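Local coordinates for cytolethal distending toxin protein B (Haemophilus ducreyi, PDB 1SR4) that serves as the DNase I-like subunit of a tripartite bacterial genotoxin and probably damages the DNA of host cells by cutting it, at residues I201-E206 / L215-L220; A139-G144 / D177-P182. All blocks are in the same frame, centred on the assembly; numbering follows the deposited sequence.

Contact 1. Residues I201-E206 / L215-L220; sequences IIAPTE and LDYAIL
Strands 200-202 and 216-221 run antiparallel here, and the short outer strand soon lets go: beyond Ile-202 the chain turns off into loop. Ile-202 and Ala-218 form the hydrogen-bonded pair. Ile-202 N donates a hydrogen bond to Ala-218 O at 2.8 Å, approaching from above that carbonyl's plane, whereas Ala-218 N reaches Ile-202 O at 3.0 Å within the plane of the acceptor; the two are about equally straight (159° and 160° at the hydrogens). Ile-201 and Ile-219 are the neighbouring non-hydrogen-bonded pair, their CA atoms 4.2 Å apart.

Tyr-217 CB is directed at the outer segment and presses on the methyl of Ala-203, CB to CB 3.3 Å. With CG in the crowded position between backbone N and carbonyl carbon (chi1 47°), the ring lies obliquely beside Ile-201, whose CG2, anti to the backbone N, comes to 3.7 Å from Tyr-217 CD1. The ring also stacks on Phe-178, and its hydroxyl is hydrogen-bonded to Arg-180 O. On the face that carries Ile-202 and Ala-218, Ile-202 CD1 meets Leu-220 CD2 at 3.5 Å, the two chains crossing obliquely. Pro-204 lays its CD near Asp-216 O and Tyr-217 CB.

Strand 200-202 is the edge of the six-stranded sheet, one of two in the DNase I-like sandwich; Ile-202 and Pro-204 pack on Ala-237 of the other. Within 201-206 and 215-220, two backbone bonds and apolar contacts, some with the tyrosine, hold this edge, and pairing goes on through Leu-220 with Ile-200. Cohesion is largely apolar, while Asp-216 O is buried without a polar partner.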
ATOM      1  N   ILE B 201       2.547  23.789  -0.811  1.00 15.01           N
ATOM      2  CA  ILE B 201       2.720  22.470  -1.411  1.00 15.61           C
ATOM      3  C   ILE B 201       3.434  21.584  -0.389  1.00 15.59           C
ATOM      4  O   ILE B 201       4.478  21.969   0.134  1.00 14.67           O
ATOM      5  CB  ILE B 201       3.614  22.521  -2.676  1.00 17.41           C
ATOM      6  CG1 ILE B 201       2.970  23.374  -3.781  1.00 18.70           C
ATOM      7  CG2 ILE B 201       3.869  21.102  -3.185  1.00 15.86           C
ATOM      8  CD1 ILE B 201       1.752  22.789  -4.347  1.00 24.45           C
ATOM      9  N   ILE B 202       2.866  20.413  -0.100  1.00 13.90           N
ATOM     10  CA  ILE B 202       3.481  19.470   0.835  1.00 14.77           C
ATOM     11  C   ILE B 202       3.778  18.212   0.025  1.00 13.57           C
ATOM     12  O   ILE B 202       2.850  17.537  -0.453  1.00 12.85           O
ATOM     13  CB  ILE B 202       2.534  19.107   2.027  1.00 15.60           C
ATOM     14  CG1 ILE B 202       2.303  20.328   2.931  1.00 19.18           C
ATOM     15  CG2 ILE B 202       3.190  18.061   2.914  1.00 15.69           C
ATOM     16  CD1 ILE B 202       1.300  21.295   2.406  1.00 27.17           C
ATOM     17  N   ALA B 203       5.064  17.890  -0.112  1.00 11.90           N
ATOM     18  CA  ALA B 203       5.478  16.737  -0.916  1.00 13.01           C
ATOM     19  C   ALA B 203       6.706  15.981  -0.416  1.00 12.20           C
ATOM     20  O   ALA B 203       7.556  16.539   0.260  1.00 11.54           O
ATOM     21  CB  ALA B 203       5.734  17.200  -2.365  1.00 13.05           C
ATOM     22  N   PRO B 204       6.809  14.688  -0.749  1.00 12.86           N
ATOM     23  CA  PRO B 204       7.986  13.923  -0.304  1.00 14.02           C
ATOM     24  C   PRO B 204       9.173  14.430  -1.110  1.00 14.05           C
ATOM     25  O   PRO B 204       8.993  15.159  -2.078  1.00 12.81           O
ATOM     26  CB  PRO B 204       7.682  12.485  -0.732  1.00 15.80           C
ATOM     27  CG  PRO B 204       6.212  12.479  -1.135  1.00 15.02           C
ATOM     28  CD  PRO B 204       5.917  13.878  -1.600  1.00 12.01           C
ATOM     29  N   THR B 205      10.382  14.049  -0.708  1.00 14.74           N
ATOM     30  CA  THR B 205      11.586  14.390  -1.463  1.00 15.76           C
ATOM     31  C   THR B 205      12.075  13.060  -2.048  1.00 15.94           C
ATOM     32  O   THR B 205      13.112  13.001  -2.707  1.00 16.66           O
ATOM     33  CB  THR B 205      12.716  14.973  -0.583  1.00 17.32           C
ATOM     34  OG1 THR B 205      12.994  14.068   0.489  1.00 16.38           O
ATOM     35  CG2 THR B 205      12.325  16.346  -0.035  1.00 14.41           C
ATOM     36  N   GLU B 206      11.341  11.986  -1.761  1.00 13.12           N
ATOM     37  CA  GLU B 206      11.664  10.675  -2.306  1.00 13.03           C
ATOM     38  C   GLU B 206      10.713  10.426  -3.480  1.00 11.23           C
ATOM     39  O   GLU B 206       9.599  10.918  -3.494  1.00 11.24           O
ATOM     40  CB  GLU B 206      11.439   9.567  -1.280  1.00 13.51           C
ATOM     41  CG  GLU B 206      12.366   9.581  -0.078  1.00 16.34           C
ATOM     42  CD  GLU B 206      12.236   8.303   0.719  1.00 18.85           C
ATOM     43  OE1 GLU B 206      11.406   8.245   1.651  1.00 18.46           O
ATOM     44  OE2 GLU B 206      12.955   7.335   0.389  1.00 22.31           O
ATOM     45  N   LEU B 215       5.645  12.744  -8.303  1.00 12.03           N
ATOM     46  CA  LEU B 215       4.412  13.152  -8.985  1.00 10.55           C
ATOM     47  C   LEU B 215       3.164  13.215  -8.100  1.00 10.50           C
ATOM     48  O   LEU B 215       2.168  13.838  -8.471  1.00 11.20           O
ATOM     49  CB  LEU B 215       4.133  12.170 -10.125  1.00 11.13           C
ATOM     50  CG  LEU B 215       5.270  11.867 -11.117  1.00 12.94           C
ATOM     51  CD1 LEU B 215       4.874  10.682 -12.003  1.00 10.22           C
ATOM     52  CD2 LEU B 215       5.586  13.122 -11.967  1.00 12.45           C
ATOM     53  N   ASP B 216       3.230  12.576  -6.936  1.00  9.12           N
ATOM     54  CA  ASP B 216       2.096  12.483  -6.027  1.00  9.21           C
ATOM     55  C   ASP B 216       2.333  13.231  -4.732  1.00 10.48           C
ATOM     56  O   ASP B 216       3.240  12.902  -3.964  1.00  8.25           O
ATOM     57  CB  ASP B 216       1.837  11.010  -5.735  1.00 10.22           C
ATOM     58  CG  ASP B 216       1.660  10.196  -7.008  1.00 12.27           C
ATOM     59  OD1 ASP B 216       0.556  10.266  -7.604  1.00 11.26           O
ATOM     60  OD2 ASP B 216       2.630   9.506  -7.419  1.00 10.98           O
ATOM     61  N   TYR B 217       1.509  14.244  -4.487  1.00 10.46           N
ATOM     62  CA  TYR B 217       1.659  15.028  -3.280  1.00 10.56           C
ATOM     63  C   TYR B 217       0.403  15.843  -3.032  1.00 10.50           C
ATOM     64  O   TYR B 217      -0.671  15.518  -3.544  1.00 10.46           O
ATOM     65  CB  TYR B 217       2.910  15.926  -3.372  1.00  7.33           C
ATOM     66  CG  TYR B 217       3.058  16.690  -4.675  1.00  7.99           C
ATOM     67  CD1 TYR B 217       2.565  17.989  -4.811  1.00  8.29           C
ATOM     68  CD2 TYR B 217       3.711  16.117  -5.773  1.00  9.01           C
ATOM     69  CE1 TYR B 217       2.720  18.707  -6.016  1.00  9.43           C
ATOM     70  CE2 TYR B 217       3.870  16.817  -6.977  1.00  7.00           C
ATOM     71  CZ  TYR B 217       3.370  18.108  -7.092  1.00  9.56           C
ATOM     72  OH  TYR B 217       3.491  18.784  -8.287  1.00 10.17           O
ATOM     73  N   ALA B 218       0.525  16.886  -2.231  1.00 10.00           N
ATOM     74  CA  ALA B 218      -0.637  17.700  -1.922  1.00 11.32           C
ATOM     75  C   ALA B 218      -0.362  19.197  -1.914  1.00 11.47           C
ATOM     76  O   ALA B 218       0.788  19.641  -1.857  1.00 12.84           O
ATOM     77  CB  ALA B 218      -1.199  17.277  -0.556  1.00 10.58           C
ATOM     78  N   ILE B 219      -1.437  19.972  -2.003  1.00 12.78           N
ATOM     79  CA  ILE B 219      -1.353  21.414  -1.893  1.00 13.28           C
ATOM     80  C   ILE B 219      -2.529  21.771  -0.989  1.00 14.16           C
ATOM     81  O   ILE B 219      -3.648  21.263  -1.167  1.00 12.89           O
ATOM     82  CB  ILE B 219      -1.450  22.155  -3.254  1.00 15.00           C
ATOM     83  CG1 ILE B 219      -1.321  23.662  -2.997  1.00 15.81           C
ATOM     84  CG2 ILE B 219      -2.760  21.837  -3.960  1.00 16.28           C
ATOM     85  CD1 ILE B 219      -0.932  24.483  -4.228  1.00 15.78           C
ATOM     86  N   LEU B 220      -2.295  22.616   0.003  1.00 12.59           N
ATOM     87  CA  LEU B 220      -3.401  22.932   0.900  1.00 15.05           C
ATOM     88  C   LEU B 220      -3.530  24.378   1.318  1.00 14.16           C
ATOM     89  O   LEU B 220      -2.611  25.169   1.158  1.00 14.13           O
ATOM     90  CB  LEU B 220      -3.303  22.066   2.153  1.00 15.08           C
ATOM     91  CG  LEU B 220      -2.078  22.225   3.049  1.00 16.92           C
ATOM     92  CD1 LEU B 220      -2.276  23.395   4.011  1.00 17.87           C
ATOM     93  CD2 LEU B 220      -1.891  20.940   3.856  1.00 19.97           C
TER

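Contact 2. Residues A139-G144 / D177-P182; sequences ALATGG and DFNRAP
Asn-179 gives up more surface than any other residue of this loop-to-loop contact, pushing its side chain into the curve of 139-144. Its amide lies against the backbone there: ND2 donates to Ala-139 O at 2.9 Å, with the acceptor lying almost in the amide plane though the nitrogen sits above the plane of that carbonyl. CB rests 3.3 Å from Leu-140 O, the same oxygen that accepts Gly-144 N within the loop. At the other end of the amide, OD1 accepts a hydrogen bond from a water that also donates to Ala-141 O, so both ends of the amide are tied to the loop.

Ala-139 is bonded through both its N and its O: besides the bond its O takes from Asn-179, its N donates to Asp-177 O at 2.8 Å, nearly along the C=O axis. Its methyl packs 3.4 Å from Phe-178 O. The N-H bond, following that of Asp-177 with Val-137, carries the pairing of parallel strands 132-138 and 171-175 past their ends into the loops at the rim of the DNase I-like sandwich. Asp-177 OD2 is bonded to Asn-11, reaching across to the other sheet, and Asp-177 and Asn-179 belong to a DFN sequence, consistent with the Asp-X-Asn motif at the active site of this family.

Arg-180 lays its bent chain (chi3 -69°) along the two glycines. CD comes 3.2 Å from Gly-143 O, which lies over one face of the guanidinium, and NH1 makes a weak bond to Gly-144 O at 2.9 Å; the stronger partner is Asn-184 OD1, met by NE. Gly-144 has positive phi, and its CA-H points at Phe-178 O, where a CB would clash. Farther round the loop, Ala-141 N is bonded to Asp-11 of the CdtC chain.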
ATOM      1  N   ALA B 139      -3.972  15.150 -12.612  1.00 11.46           N
ATOM      2  CA  ALA B 139      -3.677  16.104 -13.684  1.00 11.80           C
ATOM      3  C   ALA B 139      -3.194  15.408 -14.954  1.00 13.83           C
ATOM      4  O   ALA B 139      -2.810  14.224 -14.936  1.00 12.94           O
ATOM      5  CB  ALA B 139      -2.639  17.126 -13.206  1.00 11.01           C
ATOM      6  N   LEU B 140      -3.192  16.154 -16.055  1.00 13.82           N
ATOM      7  CA  LEU B 140      -2.775  15.628 -17.349  1.00 15.11           C
ATOM      8  C   LEU B 140      -1.333  15.127 -17.360  1.00 16.06           C
ATOM      9  O   LEU B 140      -0.444  15.747 -16.775  1.00 15.60           O
ATOM     10  CB  LEU B 140      -2.977  16.702 -18.434  1.00 15.32           C
ATOM     11  CG  LEU B 140      -4.447  17.103 -18.675  1.00 15.52           C
ATOM     12  CD1 LEU B 140      -4.548  18.455 -19.394  1.00 16.34           C
ATOM     13  CD2 LEU B 140      -5.129  16.006 -19.498  1.00 16.83           C
ATOM     14  N   ALA B 141      -1.122  14.006 -18.040  1.00 16.05           N
ATOM     15  CA  ALA B 141       0.185  13.360 -18.157  1.00 19.06           C
ATOM     16  C   ALA B 141       1.279  14.288 -18.663  1.00 20.82           C
ATOM     17  O   ALA B 141       2.433  14.196 -18.238  1.00 22.32           O
ATOM     18  CB  ALA B 141       0.077  12.144 -19.075  1.00 19.79           C
ATOM     19  N   THR B 142       0.937  15.180 -19.575  1.00 21.95           N
ATOM     20  CA  THR B 142       1.944  16.097 -20.075  1.00 28.41           C
ATOM     21  C   THR B 142       2.076  17.300 -19.144  1.00 27.46           C
ATOM     22  O   THR B 142       1.318  18.286 -19.254  1.00 27.58           O
ATOM     23  CB  THR B 142       1.635  16.559 -21.537  1.00 32.91           C
ATOM     24  OG1 THR B 142       0.217  16.547 -21.770  1.00 37.64           O
ATOM     25  CG2 THR B 142       2.315  15.625 -22.541  1.00 34.21           C
ATOM     26  N   GLY B 143       3.019  17.169 -18.207  1.00 23.99           N
ATOM     27  CA  GLY B 143       3.300  18.208 -17.231  1.00 19.84           C
ATOM     28  C   GLY B 143       2.168  18.709 -16.344  1.00 17.88           C
ATOM     29  O   GLY B 143       2.315  19.750 -15.712  1.00 16.79           O
ATOM     30  N   GLY B 144       1.057  17.982 -16.266  1.00 15.36           N
ATOM     31  CA  GLY B 144      -0.060  18.435 -15.441  1.00 13.93           C
ATOM     32  C   GLY B 144      -0.376  19.891 -15.742  1.00 14.75           C
ATOM     33  O   GLY B 144      -0.585  20.695 -14.835  1.00 13.61           O
ATOM     34  N   ASP B 177      -2.250  12.883  -8.081  1.00 11.02           N
ATOM     35  CA  ASP B 177      -1.198  12.756  -9.083  1.00 10.11           C
ATOM     36  C   ASP B 177      -1.171  14.043  -9.901  1.00 11.48           C
ATOM     37  O   ASP B 177      -2.009  14.235 -10.805  1.00 10.68           O
ATOM     38  CB  ASP B 177      -1.529  11.548  -9.956  1.00  9.72           C
ATOM     39  CG  ASP B 177      -0.471  11.247 -11.004  1.00 13.27           C
ATOM     40  OD1 ASP B 177       0.405  12.105 -11.284  1.00 12.94           O
ATOM     41  OD2 ASP B 177      -0.542  10.124 -11.557  1.00 12.64           O
ATOM     42  N   PHE B 178      -0.222  14.925  -9.573  1.00 10.40           N
ATOM     43  CA  PHE B 178      -0.076  16.203 -10.263  1.00 11.19           C
ATOM     44  C   PHE B 178       0.706  16.099 -11.558  1.00 12.10           C
ATOM     45  O   PHE B 178       0.697  17.019 -12.372  1.00 11.87           O
ATOM     46  CB  PHE B 178       0.579  17.230  -9.335  1.00 11.03           C
ATOM     47  CG  PHE B 178      -0.356  17.766  -8.291  1.00 13.29           C
ATOM     48  CD1 PHE B 178      -1.137  18.883  -8.554  1.00 13.01           C
ATOM     49  CD2 PHE B 178      -0.477  17.137  -7.054  1.00 12.22           C
ATOM     50  CE1 PHE B 178      -2.027  19.380  -7.604  1.00 13.36           C
ATOM     51  CE2 PHE B 178      -1.366  17.624  -6.097  1.00 13.40           C
ATOM     52  CZ  PHE B 178      -2.142  18.753  -6.376  1.00 11.84           C
ATOM     53  N   ASN B 179       1.392  14.980 -11.744  1.00 10.68           N
ATOM     54  CA  ASN B 179       2.146  14.760 -12.961  1.00 10.30           C
ATOM     55  C   ASN B 179       3.188  15.824 -13.290  1.00 10.85           C
ATOM     56  O   ASN B 179       3.439  16.100 -14.453  1.00 10.80           O
ATOM     57  CB  ASN B 179       1.188  14.571 -14.153  1.00 11.38           C
ATOM     58  CG  ASN B 179       0.891  13.103 -14.425  1.00 10.79           C
ATOM     59  OD1 ASN B 179       1.803  12.286 -14.411  1.00 12.19           O
ATOM     60  ND2 ASN B 179      -0.376  12.762 -14.680  1.00 10.31           N
ATOM     61  N   ARG B 180       3.792  16.412 -12.265  1.00  9.60           N
ATOM     62  CA  ARG B 180       4.850  17.413 -12.452  1.00 11.03           C
ATOM     63  C   ARG B 180       5.533  17.555 -11.104  1.00 11.08           C
ATOM     64  O   ARG B 180       4.933  17.264 -10.071  1.00 11.61           O
ATOM     65  CB  ARG B 180       4.276  18.762 -12.908  1.00 10.82           C
ATOM     66  CG  ARG B 180       3.282  19.380 -11.922  1.00 14.37           C
ATOM     67  CD  ARG B 180       2.394  20.410 -12.603  1.00 12.84           C
ATOM     68  NE  ARG B 180       3.130  21.610 -12.988  1.00 14.39           N
ATOM     69  CZ  ARG B 180       2.553  22.675 -13.538  1.00 15.97           C
ATOM     70  NH1 ARG B 180       1.244  22.676 -13.767  1.00 15.40           N
ATOM     71  NH2 ARG B 180       3.273  23.741 -13.845  1.00 16.16           N
ATOM     72  N   ALA B 181       6.787  17.986 -11.106  1.00 11.99           N
ATOM     73  CA  ALA B 181       7.532  18.136  -9.871  1.00 11.82           C
ATOM     74  C   ALA B 181       6.923  19.201  -8.971  1.00 12.12           C
ATOM     75  O   ALA B 181       6.327  20.170  -9.441  1.00 12.44           O
ATOM     76  CB  ALA B 181       8.982  18.481 -10.189  1.00 14.18           C
ATOM     77  N   PRO B 182       7.049  19.030  -7.655  1.00 13.19           N
ATOM     78  CA  PRO B 182       6.485  20.024  -6.735  1.00 14.71           C
ATOM     79  C   PRO B 182       7.028  21.441  -7.003  1.00 15.28           C
ATOM     80  O   PRO B 182       6.279  22.418  -6.965  1.00 14.22           O
ATOM     81  CB  PRO B 182       6.898  19.497  -5.364  1.00 14.58           C
ATOM     82  CG  PRO B 182       6.923  18.012  -5.565  1.00 14.18           C
ATOM     83  CD  PRO B 182       7.537  17.841  -6.936  1.00 13.22           C
TER
HETATM   84  O   HOH W   1       3.775  12.418 -15.996  1.00 40.91           O

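Overall arrangement
Contact 2 comes first along the chain and closes before contact 1 opens; their centres lie 12 Å apart. Contact 1 is in the six-stranded sheet, where it pairs the edge strand 200-202 with 216-221, which in turn adjoins 171-175. Contact 2 joins the loops that leave strands 132-138 and 171-175. The two touch directly, Phe-178 N being probably hydrogen-bonded to Leu-215 O, and helix 182-189 packs against residues of both. They also face different partners in the toxin: the loop of contact 2 meets the CdtC chain, while the loop after strand 200-202 meets CdtA. This half of the sandwich thus carries loops at the probable catalytic rim and also touches both other subunits.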